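Local structure of Dye-decolorizing peroxidase (Irpex lacteus, 7D8M) at residues Gln13-Val18 / Ile334-Pro339; Phe27-Ile32 / Glu434-Pro439. The protein probably works as a heme peroxidase, binding heme b and using peroxide to oxidise dyes and other substrates. All blocks are in the same frame, centred on the assembly; numbering follows the deposited sequence.

Contact 1 (Gln13-Val18 / Ile334-Pro339). With HEM (protoporphyrin IX containing Fe), chain B; OXY (oxygen molecule), chain C.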
loop_
_atom_site.group_PDB
_atom_site.type_symbol
_atom_site.label_atom_id
_atom_site.label_comp_id
_atom_site.label_asym_id
_atom_site.label_seq_id
_atom_site.Cartn_x
_atom_site.Cartn_y
_atom_site.Cartn_z
ATOM N N GLN A 13 -5.375 16.310 -2.482
ATOM C CA GLN A 13 -4.015 15.921 -2.826
ATOM C C GLN A 13 -4.029 14.727 -3.775
ATOM O O GLN A 13 -4.656 13.697 -3.495
ATOM C CB GLN A 13 -3.226 15.597 -1.560
ATOM C CG GLN A 13 -3.002 16.813 -0.678
ATOM C CD GLN A 13 -1.777 16.665 0.176
ATOM O OE1 GLN A 13 -0.653 16.616 -0.330
ATOM N NE2 GLN A 13 -1.975 16.586 1.484
ATOM N N GLY A 14 -3.306 14.873 -4.886
ATOM C CA GLY A 14 -3.461 13.976 -6.014
ATOM C C GLY A 14 -3.026 12.544 -5.757
ATOM O O GLY A 14 -3.576 11.618 -6.358
ATOM N N ASP A 15 -2.031 12.334 -4.888
ATOM C CA ASP A 15 -1.549 10.968 -4.691
ATOM C C ASP A 15 -2.580 10.080 -4.006
ATOM O O ASP A 15 -2.466 8.848 -4.074
ATOM C CB ASP A 15 -0.245 10.960 -3.894
ATOM C CG ASP A 15 0.482 9.631 -3.989
ATOM O OD1 ASP A 15 0.833 9.234 -5.119
ATOM O OD2 ASP A 15 0.693 8.977 -2.939
ATOM N N ILE A 16 -3.595 10.667 -3.369
ATOM C CA ILE A 16 -4.586 9.869 -2.651
ATOM C C ILE A 16 -5.403 9.023 -3.616
ATOM O O ILE A 16 -5.598 7.814 -3.408
ATOM C CB ILE A 16 -5.506 10.776 -1.815
ATOM C CG1 ILE A 16 -4.688 11.669 -0.870
ATOM C CG2 ILE A 16 -6.558 9.919 -1.076
ATOM C CD1 ILE A 16 -5.502 12.777 -0.193
ATOM N N LEU A 17 -5.926 9.647 -4.665
ATOM C CA LEU A 17 -6.997 9.030 -5.437
ATOM C C LEU A 17 -6.518 8.443 -6.750
ATOM O O LEU A 17 -6.940 7.343 -7.120
ATOM C CB LEU A 17 -8.110 10.040 -5.718
ATOM C CG LEU A 17 -9.314 9.537 -6.515
ATOM C CD1 LEU A 17 -9.991 8.386 -5.782
ATOM C CD2 LEU A 17 -10.293 10.673 -6.750
ATOM N N VAL A 18 -5.650 9.146 -7.462
ATOM C CA VAL A 18 -5.154 8.658 -8.736
ATOM C C VAL A 18 -3.729 8.167 -8.634
ATOM O O VAL A 18 -3.330 7.309 -9.439
ATOM C CB VAL A 18 -5.285 9.732 -9.834
ATOM C CG1 VAL A 18 -6.746 10.066 -10.033
ATOM C CG2 VAL A 18 -4.508 10.987 -9.468
ATOM N N ILE A 334 -6.659 2.354 -0.962
ATOM C CA ILE A 334 -5.915 2.589 -2.197
ATOM C C ILE A 334 -4.421 2.505 -1.918
ATOM O O ILE A 334 -3.897 3.231 -1.062
ATOM C CB ILE A 334 -6.271 3.951 -2.813
ATOM C CG1 ILE A 334 -7.727 3.973 -3.289
ATOM C CG2 ILE A 334 -5.311 4.278 -3.948
ATOM C CD1 ILE A 334 -8.206 5.366 -3.688
ATOM N N ARG A 335 -3.726 1.651 -2.666
ATOM C CA ARG A 335 -2.275 1.548 -2.579
ATOM C C ARG A 335 -1.627 2.428 -3.646
ATOM O O ARG A 335 -2.079 2.464 -4.794
ATOM C CB ARG A 335 -1.832 0.087 -2.740
ATOM C CG ARG A 335 -2.328 -0.843 -1.620
ATOM C CD ARG A 335 -2.227 -2.335 -1.995
ATOM N NE ARG A 335 -3.030 -2.629 -3.168
ATOM C CZ ARG A 335 -2.543 -3.154 -4.285
ATOM N NH1 ARG A 335 -1.253 -3.450 -4.365
ATOM N NH2 ARG A 335 -3.337 -3.364 -5.327
ATOM N N ALA A 336 -0.562 3.140 -3.258
ATOM C CA ALA A 336 0.108 4.088 -4.148
ATOM C C ALA A 336 1.621 4.039 -3.981
ATOM O O ALA A 336 2.321 5.023 -4.265
ATOM C CB ALA A 336 -0.398 5.524 -3.916
ATOM N N GLY A 337 2.147 2.907 -3.531
ATOM C CA GLY A 337 3.561 2.797 -3.274
ATOM C C GLY A 337 4.360 2.544 -4.533
ATOM O O GLY A 337 3.820 2.361 -5.619
ATOM N N THR A 338 5.684 2.507 -4.356
ATOM C CA THR A 338 6.655 2.352 -5.430
ATOM C C THR A 338 7.790 1.449 -4.965
ATOM O O THR A 338 8.285 1.613 -3.840
ATOM C CB THR A 338 7.234 3.719 -5.852
ATOM O OG1 THR A 338 6.159 4.625 -6.123
ATOM C CG2 THR A 338 8.123 3.600 -7.087
ATOM N N PRO A 339 8.225 0.497 -5.798
ATOM C CA PRO A 339 9.425 -0.281 -5.460
ATOM C C PRO A 339 10.623 0.621 -5.192
ATOM O O PRO A 339 10.725 1.739 -5.706
ATOM C CB PRO A 339 9.648 -1.166 -6.698
ATOM C CG PRO A 339 8.344 -1.204 -7.408
ATOM C CD PRO A 339 7.604 0.071 -7.068
HETATM C CHA HEM B . -2.365 -6.729 -4.086
HETATM C CHB HEM B . 2.407 -7.497 -3.687
HETATM C CHC HEM B . 2.323 -5.498 0.742
HETATM C CHD HEM B . -2.513 -5.199 0.529
HETATM C C1A HEM B . -1.071 -7.093 -4.381
HETATM C C2A HEM B . -0.599 -7.632 -5.643
HETATM C C3A HEM B . 0.727 -7.830 -5.530
HETATM C C4A HEM B . 1.130 -7.425 -4.201
HETATM C CMA HEM B . 1.695 -8.386 -6.591
HETATM C CAA HEM B . -1.497 -7.902 -6.880
HETATM C CBA HEM B . -1.575 -6.656 -7.761
HETATM C CGA HEM B . -2.873 -5.902 -7.546
HETATM O O1A HEM B . -3.923 -6.553 -7.331
HETATM O O2A HEM B . -2.866 -4.642 -7.620
HETATM C C1B HEM B . 2.794 -6.988 -2.471
HETATM C C2B HEM B . 4.160 -6.897 -2.007
HETATM C C3B HEM B . 4.132 -6.353 -0.775
HETATM C C4B HEM B . 2.755 -6.072 -0.437
HETATM C CMB HEM B . 5.381 -7.399 -2.831
HETATM C CAB HEM B . 5.303 -6.002 0.176
HETATM C CBB HEM B . 6.568 -5.858 -0.234
HETATM C C1C HEM B . 1.004 -5.303 1.115
HETATM C C2C HEM B . 0.522 -4.873 2.417
HETATM C C3C HEM B . -0.822 -4.784 2.353
HETATM C C4C HEM B . -1.224 -5.177 1.016
HETATM C CMC HEM B . 1.458 -4.558 3.610
HETATM C CAC HEM B . -1.845 -4.392 3.451
HETATM C CBC HEM B . -1.591 -4.509 4.766
HETATM C C1D HEM B . -2.876 -5.468 -0.774
HETATM C C2D HEM B . -4.175 -5.237 -1.385
HETATM C C3D HEM B . -4.132 -5.663 -2.648
HETATM C C4D HEM B . -2.800 -6.181 -2.897
HETATM C CMD HEM B . -5.413 -4.623 -0.711
HETATM C CAD HEM B . -5.296 -5.622 -3.658
HETATM C CBD HEM B . -6.106 -6.914 -3.516
HETATM C CGD HEM B . -7.333 -6.907 -4.402
HETATM O O1D HEM B . -7.642 -7.972 -4.997
HETATM O O2D HEM B . -8.000 -5.841 -4.528
HETATM N NA HEM B . 0.005 -6.990 -3.527
HETATM N NB HEM B . 1.954 -6.475 -1.491
HETATM N NC HEM B . -0.088 -5.486 0.299
HETATM N ND HEM B . -2.050 -6.030 -1.731
HETATM FE FE HEM B . -0.047 -6.394 -1.537
HETATM O O1 OXY C . 1.552 -2.096 -3.223
HETATM O O2 OXY C . 1.641 -3.317 -3.358
HETATM O O HOH W 1 2.433 7.363 -6.105
#
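Ile334 reaches across to the short helical turn 14-17 and lays two of its methyls against one backbone oxygen: CG2 and CD1 each come within 3.6 Å of Ile16 O. Its CG1 stands beside the backbone N (chi1 -66°), which extends CD1 on past that carbonyl to Leu17 CD1, 4.1 Å away, the two side chains crossing obliquely. Just before Ile16 in the same turn, Asp15 turns its carboxylate over the methyl of Ala336, with Asp15 OD2 3.8 Å from Ala336 CB. No direct hydrogen bond joins the segments; instead a water lies between Asp15 OD1, at 2.7 Å, and the backbone oxygen of Ala336. The carboxylate is further fixed by Tyr365 OH at OD2 and by Met20 N at OD1. Ile334 and Ala336 belong to the outermost strand, 334-340, of the second ferredoxin-like sheet of the DyP fold, and the helical turn just ahead of strand 24-32 packs against the side of it turned from the heme. Between them, Arg335 points the other way. Bent at chi3 (-60°), it lays its guanidinium nearly parallel to the porphyrin, HEM C4D lying 3.3 Å from the guanidinium plane and over its centre. In that plane NH2 donates a fairly straight bond (161°) to propionate O2A, at 2.7 Å, and NH1 a weak one to O2 of the oxygen molecule. NH1 also forms a salt bridge with Asp172. Replacing Arg335 by alanine would probably leave Asp172 without its cationic mate, rob O2A of this donor and uncover part of the porphyrin face.

Contact 2 (Phe27-Ile32 / Glu434-Pro439)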
loop_
_atom_site.group_PDB
_atom_site.type_symbol
_atom_site.label_atom_id
_atom_site.label_comp_id
_atom_site.label_asym_id
_atom_site.label_seq_id
_atom_site.Cartn_x
_atom_site.Cartn_y
_atom_site.Cartn_z
ATOM N N PHE A 27 10.654 10.150 -0.898
ATOM C CA PHE A 27 9.957 10.325 0.372
ATOM C C PHE A 27 10.869 11.101 1.306
ATOM O O PHE A 27 11.946 10.611 1.665
ATOM C CB PHE A 27 9.587 8.974 0.995
ATOM C CG PHE A 27 8.593 8.190 0.195
ATOM C CD1 PHE A 27 9.010 7.404 -0.872
ATOM C CD2 PHE A 27 7.242 8.245 0.499
ATOM C CE1 PHE A 27 8.095 6.674 -1.617
ATOM C CE2 PHE A 27 6.313 7.530 -0.241
ATOM C CZ PHE A 27 6.739 6.741 -1.302
ATOM N N VAL A 28 10.451 12.315 1.689
ATOM C CA VAL A 28 11.256 13.169 2.559
ATOM C C VAL A 28 10.577 13.219 3.921
ATOM O O VAL A 28 9.576 13.922 4.103
ATOM C CB VAL A 28 11.437 14.576 1.977
ATOM C CG1 VAL A 28 12.326 15.414 2.899
ATOM C CG2 VAL A 28 12.055 14.492 0.585
ATOM N N PHE A 29 11.135 12.495 4.891
ATOM C CA PHE A 29 10.596 12.468 6.245
ATOM C C PHE A 29 11.330 13.502 7.092
ATOM O O PHE A 29 12.561 13.605 7.038
ATOM C CB PHE A 29 10.728 11.077 6.866
ATOM C CG PHE A 29 9.985 9.981 6.097
ATOM C CD1 PHE A 29 8.646 9.718 6.348
ATOM C CD2 PHE A 29 10.633 9.241 5.124
ATOM C CE1 PHE A 29 7.960 8.717 5.641
ATOM C CE2 PHE A 29 9.963 8.235 4.423
ATOM C CZ PHE A 29 8.626 7.977 4.681
ATOM N N PHE A 30 10.580 14.266 7.873
ATOM C CA PHE A 30 11.178 15.420 8.523
ATOM C C PHE A 30 10.627 15.595 9.925
ATOM O O PHE A 30 9.539 15.118 10.259
ATOM C CB PHE A 30 10.932 16.703 7.714
ATOM C CG PHE A 30 9.471 17.027 7.509
ATOM C CD1 PHE A 30 8.749 17.723 8.475
ATOM C CD2 PHE A 30 8.823 16.649 6.341
ATOM C CE1 PHE A 30 7.405 18.016 8.287
ATOM C CE2 PHE A 30 7.484 16.944 6.143
ATOM C CZ PHE A 30 6.776 17.635 7.120
ATOM N N HIS A 31 11.385 16.352 10.717
ATOM C CA HIS A 31 11.004 16.811 12.042
ATOM C C HIS A 31 10.911 18.328 12.007
ATOM O O HIS A 31 11.673 18.986 11.288
ATOM C CB HIS A 31 12.041 16.378 13.082
ATOM C CG HIS A 31 11.751 16.864 14.468
ATOM N ND1 HIS A 31 10.863 16.227 15.305
ATOM C CD2 HIS A 31 12.239 17.919 15.166
ATOM C CE1 HIS A 31 10.804 16.876 16.455
ATOM N NE2 HIS A 31 11.636 17.899 16.400
ATOM N N ILE A 32 9.976 18.889 12.770
ATOM C CA ILE A 32 9.754 20.333 12.780
ATOM C C ILE A 32 10.516 20.933 13.956
ATOM O O ILE A 32 10.241 20.600 15.116
ATOM C CB ILE A 32 8.258 20.670 12.852
ATOM C CG1 ILE A 32 7.535 20.069 11.646
ATOM C CG2 ILE A 32 8.052 22.179 12.900
ATOM C CD1 ILE A 32 6.057 20.354 11.605
ATOM N N GLU A 434 5.403 5.159 9.393
ATOM C CA GLU A 434 4.599 6.021 10.244
ATOM C C GLU A 434 3.221 6.195 9.619
ATOM O O GLU A 434 3.037 6.019 8.411
ATOM C CB GLU A 434 5.308 7.375 10.459
ATOM C CG GLU A 434 4.660 8.317 11.467
ATOM C CD GLU A 434 4.435 7.674 12.833
ATOM O OE1 GLU A 434 5.257 7.907 13.754
ATOM O OE2 GLU A 434 3.429 6.934 12.977
ATOM N N TYR A 435 2.250 6.521 10.465
ATOM C CA TYR A 435 0.914 6.889 10.027
ATOM C C TYR A 435 0.835 8.405 9.876
ATOM O O TYR A 435 1.222 9.144 10.784
ATOM C CB TYR A 435 -0.128 6.421 11.042
ATOM C CG TYR A 435 -0.149 4.937 11.357
ATOM C CD1 TYR A 435 0.022 3.975 10.360
ATOM C CD2 TYR A 435 -0.385 4.496 12.657
ATOM C CE1 TYR A 435 -0.017 2.593 10.673
ATOM C CE2 TYR A 435 -0.441 3.135 12.972
ATOM C CZ TYR A 435 -0.258 2.188 11.980
ATOM O OH TYR A 435 -0.318 0.836 12.311
ATOM N N PHE A 436 0.329 8.867 8.738
ATOM C CA PHE A 436 0.206 10.291 8.468
ATOM C C PHE A 436 -1.228 10.602 8.068
ATOM O O PHE A 436 -2.033 9.706 7.786
ATOM C CB PHE A 436 1.162 10.752 7.353
ATOM C CG PHE A 436 2.604 10.382 7.569
ATOM C CD1 PHE A 436 3.484 11.278 8.161
ATOM C CD2 PHE A 436 3.096 9.165 7.129
ATOM C CE1 PHE A 436 4.819 10.951 8.342
ATOM C CE2 PHE A 436 4.426 8.835 7.307
ATOM C CZ PHE A 436 5.290 9.730 7.905
ATOM N N PHE A 437 -1.540 11.895 8.042
ATOM C CA PHE A 437 -2.802 12.403 7.517
ATOM C C PHE A 437 -2.486 13.400 6.412
ATOM O O PHE A 437 -1.730 14.346 6.636
ATOM C CB PHE A 437 -3.640 13.074 8.609
ATOM C CG PHE A 437 -4.950 13.619 8.109
ATOM C CD1 PHE A 437 -6.010 12.761 7.822
ATOM C CD2 PHE A 437 -5.123 14.984 7.915
ATOM C CE1 PHE A 437 -7.212 13.251 7.349
ATOM C CE2 PHE A 437 -6.326 15.483 7.442
ATOM C CZ PHE A 437 -7.374 14.617 7.164
ATOM N N SER A 438 -3.056 13.173 5.224
ATOM C CA SER A 438 -2.933 14.090 4.100
ATOM C C SER A 438 -4.133 15.020 4.115
ATOM O O SER A 438 -5.237 14.590 3.760
ATOM C CB SER A 438 -2.875 13.334 2.775
ATOM O OG SER A 438 -1.667 12.605 2.634
ATOM N N PRO A 439 -3.983 16.274 4.503
ATOM C CA PRO A 439 -5.126 17.181 4.500
ATOM C C PRO A 439 -5.468 17.606 3.081
ATOM O O PRO A 439 -4.697 17.424 2.135
ATOM C CB PRO A 439 -4.649 18.379 5.334
ATOM C CG PRO A 439 -3.280 18.021 5.826
ATOM C CD PRO A 439 -2.753 16.943 4.947
#
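At the interface between the two ferredoxin-like sheets of the DyP fold, Phe29 of strand 24-32 meets Phe436 of strand 428-438. The pair carries the contact by itself. Phe29 CE1 lies 3.6 Å from Phe436 CZ, and the neighbouring Phe29 CD1 is 3.7 Å from the same carbon, so the far corner of the Phe436 ring butts against one side of the Phe29 rim. Phe436 CE2 sits close to the plane of the Phe29 ring, at its edge. With centroids 5.9 Å apart and planes inclined by 34°, the rings meet rim to rim, neither lying over the face of the other, and this is not a stack. In both residues CG stands beside the backbone N (chi1 -60° in Phe29, -53° in Phe436), and the two side chains project from their strands toward the opposing sheet, crossing at about a right angle. Each sheet contributes a different position here: strand 24-32 is an inner strand of the first, whereas 428-438 is an outermost strand of the second. The backbones stay well separated, the closest CA atoms being those of Phe29 and Glu434, 9.7 Å apart, so aromatic side chains span the interface. Phe221 and Phe113 meet Phe29 edge-to-face, and Val121 touches both members of the pair. On the strand of Phe436, Glu434 CG lies over one face of that ring, 3.9 Å above its plane and toward the rim. The Glu434 carboxylate curls back to its own strand, OE2 accepting Tyr435 N at 2.8 Å through the anti lone pair; Gln95 N is a second donor to this buried oxygen.

From the N terminus, the chain first supplies the helical turn of contact 1 and then, directly after it, strand 24-32 of contact 2. More than 300 residues later strand 334-340 returns to the turn and closes the first loop; strand 428-438 closes the second, longer one. The segments alternate, so the loops cross instead of nesting. Both contacts bring the N-terminal part of the chain to the second four-stranded sheet, at its two outermost strands: contact 1 at the strand bordering the heme, contact 2 at the other. Their centres are 15 Å apart, yet they touch, Gln13 NE2 lying 2.9 Å from Pro439 O in a probable hydrogen bond.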